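Local atomic coordinates of phospholipase A1 (Streptomyces albidoflavus, PDB entry 4HYQ), a protein that hydrolyses the sn-1 acyl ester of glycerophospholipids, as a phospholipase A1 with the GDSL-like lipase fold of the SGNH hydrolases. Residues L156-G159 against E160-I164; W204-S207 against V208-T211; A37-A40 against A41-P45; Y186-I189 against A190-F193. One frame throughout, in Å; residues are numbered along the deposited sequence.

Contacts 1, 3 and 4 lie at helix ends, whereas contact 2 lies in the irregular loop before helix 221-235. Contact 1 starts helix 158-181, and contact 4 spans the end of strand 185-187, the next strand in the chain, and the start of helix 189-192, the centres about 21 Å apart. Contact 4 touches contact 2 directly: W204 CB lies 3.5 Å from F193 CE2. Contacts 1 and 2 approach to about 5 Å between nearest atoms without meeting. Contact 3 closes a helix on the other side of the chain's centre from contact 1, about 37 Å away centre to centre. Contact 2 is bonded to residues 215-218, which probably match the segment carrying the catalytic histidine in SGNH relatives.

Contact 1: residues L156-G159 against E160-I164; sequences LTEG and ERTAI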
ATOM      1  N   LEU A 156     -12.871  16.805  -2.404  1.00 30.57           N
ATOM      2  CA  LEU A 156     -13.151  17.023  -0.970  1.00 30.05           C
ATOM      3  C   LEU A 156     -12.823  18.441  -0.554  1.00 27.48           C
ATOM      4  O   LEU A 156     -12.276  19.226  -1.347  1.00 28.83           O
ATOM      5  CB  LEU A 156     -12.340  16.049  -0.112  1.00 30.43           C
ATOM      6  CG  LEU A 156     -12.666  14.568  -0.295  1.00 33.45           C
ATOM      7  CD1 LEU A 156     -12.832  13.926   1.069  1.00 33.80           C
ATOM      8  CD2 LEU A 156     -13.969  14.430  -1.114  1.00 35.05           C
ATOM      9  N   THR A 157     -13.124  18.799   0.697  1.00 26.17           N
ATOM     10  CA  THR A 157     -12.788  20.137   1.136  1.00 25.56           C
ATOM     11  C   THR A 157     -11.310  20.128   1.514  1.00 26.10           C
ATOM     12  O   THR A 157     -10.718  19.071   1.782  1.00 25.19           O
ATOM     13  CB  THR A 157     -13.629  20.578   2.364  1.00 25.43           C
ATOM     14  OG1 THR A 157     -13.212  19.834   3.516  1.00 23.14           O
ATOM     15  CG2 THR A 157     -15.120  20.312   2.084  1.00 23.61           C
ATOM     16  N   GLU A 158     -10.719  21.319   1.537  1.00 26.61           N
ATOM     17  CA  GLU A 158      -9.329  21.477   1.899  1.00 26.81           C
ATOM     18  C   GLU A 158      -9.066  20.896   3.279  1.00 25.66           C
ATOM     19  O   GLU A 158      -8.072  20.199   3.484  1.00 25.12           O
ATOM     20  CB  GLU A 158      -8.950  22.962   1.881  1.00 30.66           C
ATOM     21  CG  GLU A 158      -7.587  23.280   2.515  1.00 34.97           C
ATOM     22  CD  GLU A 158      -7.244  24.769   2.466  1.00 39.48           C
ATOM     23  OE1 GLU A 158      -7.054  25.305   1.350  1.00 41.73           O
ATOM     24  OE2 GLU A 158      -7.168  25.407   3.542  1.00 41.32           O
ATOM     25  N   GLY A 159      -9.957  21.190   4.222  1.00 22.51           N
ATOM     26  CA  GLY A 159      -9.786  20.682   5.567  1.00 20.16           C
ATOM     27  C   GLY A 159      -9.749  19.165   5.607  1.00 18.11           C
ATOM     28  O   GLY A 159      -8.987  18.583   6.383  1.00 17.25           O
ATOM     29  N   GLU A 160     -10.569  18.522   4.776  1.00 15.96           N
ATOM     30  CA  GLU A 160     -10.619  17.056   4.738  1.00 15.44           C
ATOM     31  C   GLU A 160      -9.365  16.498   4.073  1.00 15.08           C
ATOM     32  O   GLU A 160      -8.794  15.505   4.541  1.00 13.30           O
ATOM     33  CB  GLU A 160     -11.878  16.580   3.997  1.00 16.39           C
ATOM     34  CG  GLU A 160     -13.168  16.869   4.763  1.00 18.63           C
ATOM     35  CD  GLU A 160     -14.422  16.537   3.973  1.00 22.47           C
ATOM     36  OE1 GLU A 160     -14.507  16.927   2.795  1.00 24.84           O
ATOM     37  OE2 GLU A 160     -15.330  15.892   4.535  1.00 29.43           O
ATOM     38  N   ARG A 161      -8.934  17.138   2.991  1.00 15.43           N
ATOM     39  CA  ARG A 161      -7.728  16.706   2.294  1.00 16.41           C
ATOM     40  C   ARG A 161      -6.517  16.817   3.211  1.00 17.20           C
ATOM     41  O   ARG A 161      -5.641  15.962   3.209  1.00 16.01           O
ATOM     42  CB  ARG A 161      -7.476  17.566   1.069  1.00 17.51           C
ATOM     43  CG  ARG A 161      -8.467  17.375  -0.030  1.00 18.84           C
ATOM     44  CD  ARG A 161      -8.019  18.192  -1.198  1.00 22.75           C
ATOM     45  NE  ARG A 161      -9.153  18.736  -1.914  1.00 26.25           N
ATOM     46  CZ  ARG A 161      -9.053  19.650  -2.869  1.00 28.65           C
ATOM     47  NH1 ARG A 161      -7.862  20.124  -3.224  1.00 28.30           N
ATOM     48  NH2 ARG A 161     -10.149  20.087  -3.464  1.00 30.07           N
ATOM     49  N   THR A 162      -6.469  17.894   3.984  1.00 17.09           N
ATOM     50  CA  THR A 162      -5.370  18.122   4.910  1.00 16.52           C
ATOM     51  C   THR A 162      -5.331  17.049   5.986  1.00 16.08           C
ATOM     52  O   THR A 162      -4.266  16.530   6.336  1.00 16.51           O
ATOM     53  CB  THR A 162      -5.512  19.498   5.577  1.00 17.14           C
ATOM     54  OG1 THR A 162      -5.370  20.516   4.577  1.00 19.51           O
ATOM     55  CG2 THR A 162      -4.477  19.678   6.650  1.00 19.10           C
ATOM     56  N   ALA A 163      -6.505  16.716   6.503  1.00 14.19           N
ATOM     57  CA  ALA A 163      -6.627  15.717   7.545  1.00 14.10           C
ATOM     58  C   ALA A 163      -6.230  14.347   7.018  1.00 14.19           C
ATOM     59  O   ALA A 163      -5.514  13.605   7.685  1.00 13.78           O
ATOM     60  CB  ALA A 163      -8.058  15.690   8.069  1.00 15.15           C
ATOM     61  N   ILE A 164      -6.684  14.023   5.812  1.00 13.07           N
ATOM     62  CA  ILE A 164      -6.378  12.727   5.201  1.00 14.04           C
ATOM     63  C   ILE A 164      -4.882  12.605   4.893  1.00 12.24           C
ATOM     64  O   ILE A 164      -4.269  11.563   5.134  1.00 12.21           O
ATOM     65  CB  ILE A 164      -7.215  12.539   3.916  1.00 15.40           C
ATOM     66  CG1 ILE A 164      -8.686  12.364   4.311  1.00 18.48           C
ATOM     67  CG2 ILE A 164      -6.721  11.338   3.128  1.00 18.40           C
ATOM     68  CD1 ILE A 164      -9.655  12.551   3.161  1.00 20.10           C
TER
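T157 and E160 exchange bonds across the first turn of helix 158-181 in a capping box. The hydroxyl OG1 of T157 lies between its own backbone N and carbonyl carbon (chi1 70°), where it accepts from E160 N at 3.2 Å. In return E160 runs its extended chain back toward T157, and OE1 takes the T157 N-H at 3.1 Å with its anti lone pair, almost straight at 174°. OG1 is also hydrogen-bonded to E99, so the cap is tied to a second helix. The L156 side chain crosses that of E160 at about a right angle, with CB 3.7 Å from OE1, and sends CD1 to 4.0 Å from I164 CD1. R161 also reaches back, its NE donating to L156 O at 3.2 Å from above the carbonyl plane. Just past R161, T162 lies alongside E158, pointing the same way, and gives both its N and its OG1 to E158 O, OG1 at 2.9 Å. L156 and I164 face helix 87-96 through C94 and M91, while E160 and A163 lean on C102 and I103 of helix 99-115, so the start of helix 158-181 is wedged against both.

Contact 2: residues W204-S207 against V208-T211; sequences WLHS and VKWT
V208 directly follows S207, its CB pointing away from residues 204-207. Of its two methyls, CG2 stays beside the backbone N, and CG1, anti to that N (chi1 179°), goes to one face of the W210 ring, where it lies 3.5 Å above the plane near the rim. V208 also packs on Y217 and on V95 of helix 87-96.

K209 carries the contact back to H206. Its chain bends at chi2 (-67°) and then runs extended, skirting S207 O with CG at 3.7 Å. K209 CE comes to 3.8 Å from H206 CB, and NZ ends 3.3 Å from H206 ND1 in a weak hydrogen bond. Lysine and imidazole approach at a slant, with NZ neither squarely over the ring nor at its edge. On its far nitrogen, NE2, H206 donates to G17 O, which is consistent with ND1 acting as the acceptor for the lysine.

Both residues are tied to the segment 215-218, which probably corresponds to the block carrying the catalytic histidine in relatives with the SGNH hydrolase fold. H206 forms backbone hydrogen bonds with Y217 and H218, and its side chain touches D215 and T220. K209 N bonds to S216 OG, and K209 NZ has a long, weak ion pair with D215.

W210, whose ring takes the V208 methyl, also touches V95 of helix 87-96.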
ATOM      1  N   TRP A 204      -1.580  10.021 -10.445  1.00 14.04           N
ATOM      2  CA  TRP A 204      -1.263   8.612 -10.625  1.00 14.07           C
ATOM      3  C   TRP A 204      -2.221   7.845  -9.709  1.00 13.14           C
ATOM      4  O   TRP A 204      -2.006   6.664  -9.418  1.00 11.46           O
ATOM      5  CB  TRP A 204       0.170   8.304 -10.190  1.00 15.68           C
ATOM      6  CG  TRP A 204       1.224   8.651 -11.188  1.00 16.89           C
ATOM      7  CD1 TRP A 204       1.043   9.018 -12.491  1.00 19.60           C
ATOM      8  CD2 TRP A 204       2.640   8.626 -10.969  1.00 17.89           C
ATOM      9  NE1 TRP A 204       2.263   9.223 -13.098  1.00 19.25           N
ATOM     10  CE2 TRP A 204       3.256   8.990 -12.186  1.00 19.38           C
ATOM     11  CE3 TRP A 204       3.446   8.329  -9.864  1.00 17.61           C
ATOM     12  CZ2 TRP A 204       4.645   9.064 -12.326  1.00 18.88           C
ATOM     13  CZ3 TRP A 204       4.830   8.405 -10.006  1.00 17.78           C
ATOM     14  CH2 TRP A 204       5.410   8.770 -11.231  1.00 18.20           C
ATOM     15  N   LEU A 205      -3.261   8.529  -9.237  1.00 12.35           N
ATOM     16  CA  LEU A 205      -4.248   7.902  -8.361  1.00 11.73           C
ATOM     17  C   LEU A 205      -5.664   8.089  -8.883  1.00 13.05           C
ATOM     18  O   LEU A 205      -5.981   9.117  -9.489  1.00 14.32           O
ATOM     19  CB  LEU A 205      -4.189   8.511  -6.953  1.00 12.09           C
ATOM     20  CG  LEU A 205      -2.897   8.342  -6.161  1.00 10.90           C
ATOM     21  CD1 LEU A 205      -2.974   9.196  -4.898  1.00 12.02           C
ATOM     22  CD2 LEU A 205      -2.705   6.867  -5.803  1.00  9.72           C
ATOM     23  N   HIS A 206      -6.518   7.103  -8.628  1.00 12.41           N
ATOM     24  CA  HIS A 206      -7.913   7.204  -9.038  1.00 12.56           C
ATOM     25  C   HIS A 206      -8.643   8.072  -8.033  1.00 13.44           C
ATOM     26  O   HIS A 206      -8.379   7.999  -6.839  1.00 12.31           O
ATOM     27  CB  HIS A 206      -8.590   5.840  -9.043  1.00 12.50           C
ATOM     28  CG  HIS A 206      -8.128   4.938 -10.139  1.00 11.90           C
ATOM     29  ND1 HIS A 206      -8.596   5.035 -11.432  1.00 14.13           N
ATOM     30  CD2 HIS A 206      -7.230   3.926 -10.138  1.00 11.53           C
ATOM     31  CE1 HIS A 206      -8.009   4.116 -12.181  1.00 14.69           C
ATOM     32  NE2 HIS A 206      -7.176   3.432 -11.420  1.00 11.90           N
ATOM     33  N   SER A 207      -9.567   8.888  -8.527  1.00 14.99           N
ATOM     34  CA  SER A 207     -10.375   9.728  -7.652  1.00 17.81           C
ATOM     35  C   SER A 207     -11.519   8.837  -7.168  1.00 18.16           C
ATOM     36  O   SER A 207     -11.595   7.663  -7.543  1.00 17.58           O
ATOM     37  CB  SER A 207     -10.943  10.905  -8.442  1.00 20.88           C
ATOM     38  OG  SER A 207     -11.628  10.430  -9.591  1.00 25.44           O
ATOM     39  N   VAL A 208     -12.410   9.393  -6.355  1.00 17.36           N
ATOM     40  CA  VAL A 208     -13.540   8.629  -5.844  1.00 17.07           C
ATOM     41  C   VAL A 208     -14.363   8.057  -6.988  1.00 16.92           C
ATOM     42  O   VAL A 208     -14.689   8.769  -7.948  1.00 16.68           O
ATOM     43  CB  VAL A 208     -14.464   9.513  -4.977  1.00 18.12           C
ATOM     44  CG1 VAL A 208     -15.641   8.696  -4.468  1.00 17.74           C
ATOM     45  CG2 VAL A 208     -13.676  10.093  -3.820  1.00 20.12           C
ATOM     46  N   LYS A 209     -14.700   6.772  -6.884  1.00 16.96           N
ATOM     47  CA  LYS A 209     -15.498   6.111  -7.912  1.00 18.26           C
ATOM     48  C   LYS A 209     -16.944   5.981  -7.473  1.00 19.24           C
ATOM     49  O   LYS A 209     -17.224   5.572  -6.348  1.00 19.39           O
ATOM     50  CB  LYS A 209     -14.947   4.722  -8.210  1.00 20.30           C
ATOM     51  CG  LYS A 209     -13.527   4.712  -8.748  1.00 23.76           C
ATOM     52  CD  LYS A 209     -13.422   5.339 -10.131  1.00 28.57           C
ATOM     53  CE  LYS A 209     -12.001   5.165 -10.668  1.00 31.21           C
ATOM     54  NZ  LYS A 209     -11.778   5.727 -12.036  1.00 34.88           N
ATOM     55  N   TRP A 210     -17.860   6.340  -8.365  1.00 18.79           N
ATOM     56  CA  TRP A 210     -19.278   6.243  -8.073  1.00 20.82           C
ATOM     57  C   TRP A 210     -19.911   5.141  -8.905  1.00 24.30           C
ATOM     58  O   TRP A 210     -21.073   4.795  -8.699  1.00 26.56           O
ATOM     59  CB  TRP A 210     -19.970   7.571  -8.353  1.00 19.72           C
ATOM     60  CG  TRP A 210     -19.365   8.690  -7.573  1.00 19.94           C
ATOM     61  CD1 TRP A 210     -18.252   9.406  -7.897  1.00 20.27           C
ATOM     62  CD2 TRP A 210     -19.796   9.170  -6.296  1.00 19.16           C
ATOM     63  NE1 TRP A 210     -17.958  10.298  -6.903  1.00 20.20           N
ATOM     64  CE2 TRP A 210     -18.885  10.175  -5.908  1.00 17.40           C
ATOM     65  CE3 TRP A 210     -20.856   8.843  -5.445  1.00 19.99           C
ATOM     66  CZ2 TRP A 210     -19.009  10.862  -4.696  1.00 20.85           C
ATOM     67  CZ3 TRP A 210     -20.978   9.534  -4.237  1.00 20.77           C
ATOM     68  CH2 TRP A 210     -20.054  10.528  -3.879  1.00 18.90           C
ATOM     69  N   THR A 211     -19.135   4.604  -9.844  1.00 26.42           N
ATOM     70  CA  THR A 211     -19.588   3.515 -10.706  1.00 28.67           C
ATOM     71  C   THR A 211     -18.420   2.563 -10.924  1.00 26.98           C
ATOM     72  O   THR A 211     -17.264   2.944 -10.751  1.00 25.58           O
ATOM     73  CB  THR A 211     -20.035   4.004 -12.103  1.00 30.51           C
ATOM     74  OG1 THR A 211     -20.326   5.408 -12.070  1.00 35.60           O
ATOM     75  CG2 THR A 211     -21.281   3.251 -12.538  1.00 33.33           C
TER

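Contact 3: residues A37-A40 against A41-P45; sequences ALWA and AANSP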
ATOM      1  N   ALA A  37       4.655  -7.932 -10.187  1.00 10.64           N
ATOM      2  CA  ALA A  37       4.655  -8.668 -11.442  1.00 13.31           C
ATOM      3  C   ALA A  37       5.576  -7.988 -12.441  1.00 13.81           C
ATOM      4  O   ALA A  37       6.290  -8.673 -13.192  1.00 14.18           O
ATOM      5  CB  ALA A  37       3.240  -8.761 -12.004  1.00 12.40           C
ATOM      6  N   LEU A  38       5.561  -6.656 -12.462  1.00 11.71           N
ATOM      7  CA  LEU A  38       6.441  -5.913 -13.377  1.00 13.15           C
ATOM      8  C   LEU A  38       7.896  -6.195 -13.007  1.00 13.87           C
ATOM      9  O   LEU A  38       8.731  -6.432 -13.886  1.00 15.93           O
ATOM     10  CB  LEU A  38       6.189  -4.398 -13.299  1.00 11.23           C
ATOM     11  CG  LEU A  38       4.782  -3.918 -13.688  1.00 11.58           C
ATOM     12  CD1 LEU A  38       4.656  -2.418 -13.456  1.00 12.15           C
ATOM     13  CD2 LEU A  38       4.515  -4.250 -15.146  1.00 12.94           C
ATOM     14  N   TRP A  39       8.202  -6.183 -11.712  1.00 13.82           N
ATOM     15  CA  TRP A  39       9.577  -6.433 -11.283  1.00 14.06           C
ATOM     16  C   TRP A  39      10.022  -7.859 -11.612  1.00 15.09           C
ATOM     17  O   TRP A  39      11.135  -8.071 -12.101  1.00 17.18           O
ATOM     18  CB  TRP A  39       9.735  -6.183  -9.780  1.00 14.77           C
ATOM     19  CG  TRP A  39      11.177  -6.234  -9.323  1.00 14.17           C
ATOM     20  CD1 TRP A  39      12.062  -5.187  -9.255  1.00 16.02           C
ATOM     21  CD2 TRP A  39      11.903  -7.397  -8.920  1.00 15.23           C
ATOM     22  NE1 TRP A  39      13.294  -5.634  -8.832  1.00 15.25           N
ATOM     23  CE2 TRP A  39      13.226  -6.987  -8.618  1.00 15.17           C
ATOM     24  CE3 TRP A  39      11.568  -8.750  -8.785  1.00 13.43           C
ATOM     25  CZ2 TRP A  39      14.210  -7.884  -8.194  1.00 16.80           C
ATOM     26  CZ3 TRP A  39      12.546  -9.644  -8.362  1.00 17.63           C
ATOM     27  CH2 TRP A  39      13.855  -9.203  -8.071  1.00 15.73           C
ATOM     28  N   ALA A  40       9.162  -8.836 -11.349  1.00 15.38           N
ATOM     29  CA  ALA A  40       9.504 -10.234 -11.614  1.00 16.78           C
ATOM     30  C   ALA A  40       9.746 -10.488 -13.105  1.00 18.41           C
ATOM     31  O   ALA A  40      10.647 -11.248 -13.473  1.00 19.25           O
ATOM     32  CB  ALA A  40       8.401 -11.156 -11.093  1.00 14.43           C
ATOM     33  N   ALA A  41       8.946  -9.856 -13.961  1.00 17.92           N
ATOM     34  CA  ALA A  41       9.101 -10.029 -15.402  1.00 20.68           C
ATOM     35  C   ALA A  41      10.439  -9.482 -15.882  1.00 21.70           C
ATOM     36  O   ALA A  41      11.079 -10.056 -16.763  1.00 22.97           O
ATOM     37  CB  ALA A  41       7.958  -9.326 -16.143  1.00 21.20           C
ATOM     38  N   ALA A  42      10.867  -8.374 -15.296  1.00 21.42           N
ATOM     39  CA  ALA A  42      12.118  -7.746 -15.697  1.00 21.79           C
ATOM     40  C   ALA A  42      13.365  -8.339 -15.047  1.00 22.89           C
ATOM     41  O   ALA A  42      14.461  -8.279 -15.623  1.00 22.42           O
ATOM     42  CB  ALA A  42      12.053  -6.257 -15.406  1.00 20.79           C
ATOM     43  N   ASN A  43      13.207  -8.935 -13.870  1.00 22.52           N
ATOM     44  CA  ASN A  43      14.364  -9.460 -13.152  1.00 23.45           C
ATOM     45  C   ASN A  43      14.546 -10.976 -13.036  1.00 24.30           C
ATOM     46  O   ASN A  43      15.549 -11.442 -12.493  1.00 25.79           O
ATOM     47  CB  ASN A  43      14.403  -8.798 -11.777  1.00 22.75           C
ATOM     48  CG  ASN A  43      14.634  -7.302 -11.875  1.00 24.08           C
ATOM     49  OD1 ASN A  43      15.773  -6.845 -11.967  1.00 25.42           O
ATOM     50  ND2 ASN A  43      13.549  -6.528 -11.883  1.00 21.17           N
ATOM     51  N   SER A  44      13.585 -11.743 -13.535  1.00 24.29           N
ATOM     52  CA  SER A  44      13.677 -13.202 -13.528  1.00 24.41           C
ATOM     53  C   SER A  44      14.156 -13.888 -12.248  1.00 23.83           C
ATOM     54  O   SER A  44      15.195 -14.557 -12.249  1.00 23.53           O
ATOM     55  CB  SER A  44      14.587 -13.665 -14.674  1.00 25.60           C
ATOM     56  OG  SER A  44      14.207 -13.075 -15.903  1.00 28.50           O
ATOM     57  N   PRO A  45      13.414 -13.735 -11.136  1.00 22.51           N
ATOM     58  CA  PRO A  45      13.813 -14.380  -9.882  1.00 21.11           C
ATOM     59  C   PRO A  45      13.672 -15.897 -10.035  1.00 21.49           C
ATOM     60  O   PRO A  45      12.947 -16.362 -10.909  1.00 20.74           O
ATOM     61  CB  PRO A  45      12.818 -13.812  -8.869  1.00 20.97           C
ATOM     62  CG  PRO A  45      11.599 -13.551  -9.718  1.00 20.91           C
ATOM     63  CD  PRO A  45      12.193 -12.932 -10.948  1.00 22.24           C
TER
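N43 lies across one face of the W39 indole, its CB 3.6 Å from the centroid of the six-membered ring and only 9° off the ring normal, a CH-pi contact. The side-chain amide continues over the pyrrole side, its plane tilted 19° from that of the ring, with ND2 3.1 Å above the indole plane. ND2 is fixed there by a bond to W39 O of 2.9 Å, the acceptor lying in the amide plane. The same carbonyl accepts from N43 N, also at 2.9 Å, so two donors of one residue grip W39 O and hold the asparagine flat on the ring. The indole of W39 swings toward the C-terminal end of the helix, under N43, because chi1 (-172°) sets CG opposite the backbone N.

This is the close of helix 35-43, in the alpha/beta/alpha sandwich of the SGNH hydrolases, just before edge strand 47-50. S44 has positive phi and turns the chain out of the helix while its N still bonds to A40 O at 3.0 Å. The turn brings P45 back, with CD 4.2 Å from both A40 CB and W39 CZ3.

Beyond this shell, the indole meets Y5 of strand 4-9 edge-to-face and packs on L229, L232 and N233 of helix 221-235. N43 is bonded through its backbone to A1, and the chain's other terminus, A236, also touches W39.

Contact 4: residues Y186-I189 against A190-F193; sequences YGDI and AAAF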
ATOM      1  N   TYR A 186      12.724   0.758   3.541  1.00 10.91           N
ATOM      2  CA  TYR A 186      11.452   1.470   3.514  1.00 11.63           C
ATOM      3  C   TYR A 186      11.358   2.128   2.147  1.00 13.15           C
ATOM      4  O   TYR A 186      12.253   2.884   1.756  1.00 12.12           O
ATOM      5  CB  TYR A 186      11.373   2.561   4.584  1.00 11.31           C
ATOM      6  CG  TYR A 186      10.161   3.468   4.403  1.00 12.40           C
ATOM      7  CD1 TYR A 186       8.860   2.989   4.615  1.00 11.95           C
ATOM      8  CD2 TYR A 186      10.318   4.794   4.000  1.00 13.05           C
ATOM      9  CE1 TYR A 186       7.740   3.826   4.422  1.00 12.70           C
ATOM     10  CE2 TYR A 186       9.211   5.636   3.807  1.00 13.98           C
ATOM     11  CZ  TYR A 186       7.929   5.141   4.020  1.00 14.09           C
ATOM     12  OH  TYR A 186       6.845   5.983   3.832  1.00 13.64           O
ATOM     13  N   GLY A 187      10.280   1.838   1.423  1.00 11.70           N
ATOM     14  CA  GLY A 187      10.076   2.423   0.106  1.00 11.86           C
ATOM     15  C   GLY A 187       9.245   3.688   0.255  1.00 12.20           C
ATOM     16  O   GLY A 187       8.083   3.621   0.646  1.00 11.03           O
ATOM     17  N   ASP A 188       9.830   4.842  -0.063  1.00 11.09           N
ATOM     18  CA  ASP A 188       9.121   6.108   0.103  1.00 12.64           C
ATOM     19  C   ASP A 188       8.197   6.423  -1.065  1.00 12.51           C
ATOM     20  O   ASP A 188       8.538   7.189  -1.958  1.00 12.27           O
ATOM     21  CB  ASP A 188      10.130   7.250   0.285  1.00 15.75           C
ATOM     22  CG  ASP A 188       9.498   8.498   0.873  1.00 19.35           C
ATOM     23  OD1 ASP A 188       8.258   8.659   0.776  1.00 17.64           O
ATOM     24  OD2 ASP A 188      10.249   9.333   1.431  1.00 19.49           O
ATOM     25  N   ILE A 189       7.017   5.821  -1.044  1.00 11.98           N
ATOM     26  CA  ILE A 189       6.026   6.015  -2.095  1.00 10.80           C
ATOM     27  C   ILE A 189       5.462   7.445  -2.081  1.00 11.67           C
ATOM     28  O   ILE A 189       5.181   8.006  -3.133  1.00 11.77           O
ATOM     29  CB  ILE A 189       4.904   4.962  -1.918  1.00 10.43           C
ATOM     30  CG1 ILE A 189       5.468   3.573  -2.261  1.00 11.43           C
ATOM     31  CG2 ILE A 189       3.680   5.297  -2.773  1.00  9.41           C
ATOM     32  CD1 ILE A 189       5.890   3.390  -3.712  1.00 12.62           C
ATOM     33  N   ALA A 190       5.316   8.032  -0.896  1.00 11.66           N
ATOM     34  CA  ALA A 190       4.802   9.395  -0.780  1.00 12.89           C
ATOM     35  C   ALA A 190       5.719  10.342  -1.547  1.00 13.39           C
ATOM     36  O   ALA A 190       5.260  11.229  -2.263  1.00 13.18           O
ATOM     37  CB  ALA A 190       4.726   9.805   0.687  1.00 13.73           C
ATOM     38  N   ALA A 191       7.028  10.133  -1.416  1.00 13.90           N
ATOM     39  CA  ALA A 191       7.980  10.975  -2.119  1.00 13.88           C
ATOM     40  C   ALA A 191       7.856  10.749  -3.624  1.00 14.22           C
ATOM     41  O   ALA A 191       7.796  11.700  -4.403  1.00 15.38           O
ATOM     42  CB  ALA A 191       9.400  10.664  -1.647  1.00 14.38           C
ATOM     43  N   ALA A 192       7.794   9.488  -4.035  1.00 13.69           N
ATOM     44  CA  ALA A 192       7.682   9.155  -5.452  1.00 14.40           C
ATOM     45  C   ALA A 192       6.402   9.692  -6.090  1.00 14.58           C
ATOM     46  O   ALA A 192       6.394  10.021  -7.280  1.00 16.04           O
ATOM     47  CB  ALA A 192       7.752   7.630  -5.644  1.00 15.98           C
ATOM     48  N   PHE A 193       5.326   9.780  -5.311  1.00 14.58           N
ATOM     49  CA  PHE A 193       4.045  10.262  -5.830  1.00 14.36           C
ATOM     50  C   PHE A 193       3.842  11.767  -5.705  1.00 15.64           C
ATOM     51  O   PHE A 193       2.791  12.290  -6.083  1.00 16.10           O
ATOM     52  CB  PHE A 193       2.873   9.534  -5.147  1.00 11.85           C
ATOM     53  CG  PHE A 193       2.491   8.239  -5.816  1.00 12.55           C
ATOM     54  CD1 PHE A 193       3.374   7.165  -5.849  1.00 11.37           C
ATOM     55  CD2 PHE A 193       1.246   8.101  -6.431  1.00 12.21           C
ATOM     56  CE1 PHE A 193       3.026   5.968  -6.498  1.00 12.69           C
ATOM     57  CE2 PHE A 193       0.887   6.912  -7.080  1.00 12.13           C
ATOM     58  CZ  PHE A 193       1.776   5.847  -7.111  1.00 11.48           C
TER
HETATM   59  O   HOH W   1       5.209   6.244   1.452  1.00 12.12           O
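D188 leaves strand 185-187 through an inverse gamma turn, closed by a weak bond from I189 N to G187 O, and at once becomes the cap of helix 189-192, its own O accepting from A192 N at 3.2 Å. With CG anti to the backbone N (chi1 -163°), the carboxylate of D188 swings over the helix start, where OD1 takes A191 N at 2.9 Å. The donor stands well above the carboxylate plane, 57° out of it, and A191 CB lies 3.3 Å from D188 CG. Next to this cap a water accepts from A190 N at 3.0 Å and is also bonded to Y186 OH, at 2.9 Å, linking the strand's tyrosine to the first turn.

I189 and F193 lie side by side, pointing the same way. I189 touches with its CG2 branch, I189 CG2 lying 3.6 Å from F193 CD1. F193 N bonds to I189 O at 2.8 Å, and that oxygen also sits at the ring edge of F193. I189 continues onto Y228 and V231 of helix 221-235, and the F193 ring meets W204 edge-to-face and touches L205.

The aspartate N-cap starts the short helix that directly follows edge strand 185-187, a strand-to-helix junction of the alpha/beta/alpha SGNH hydrolase fold.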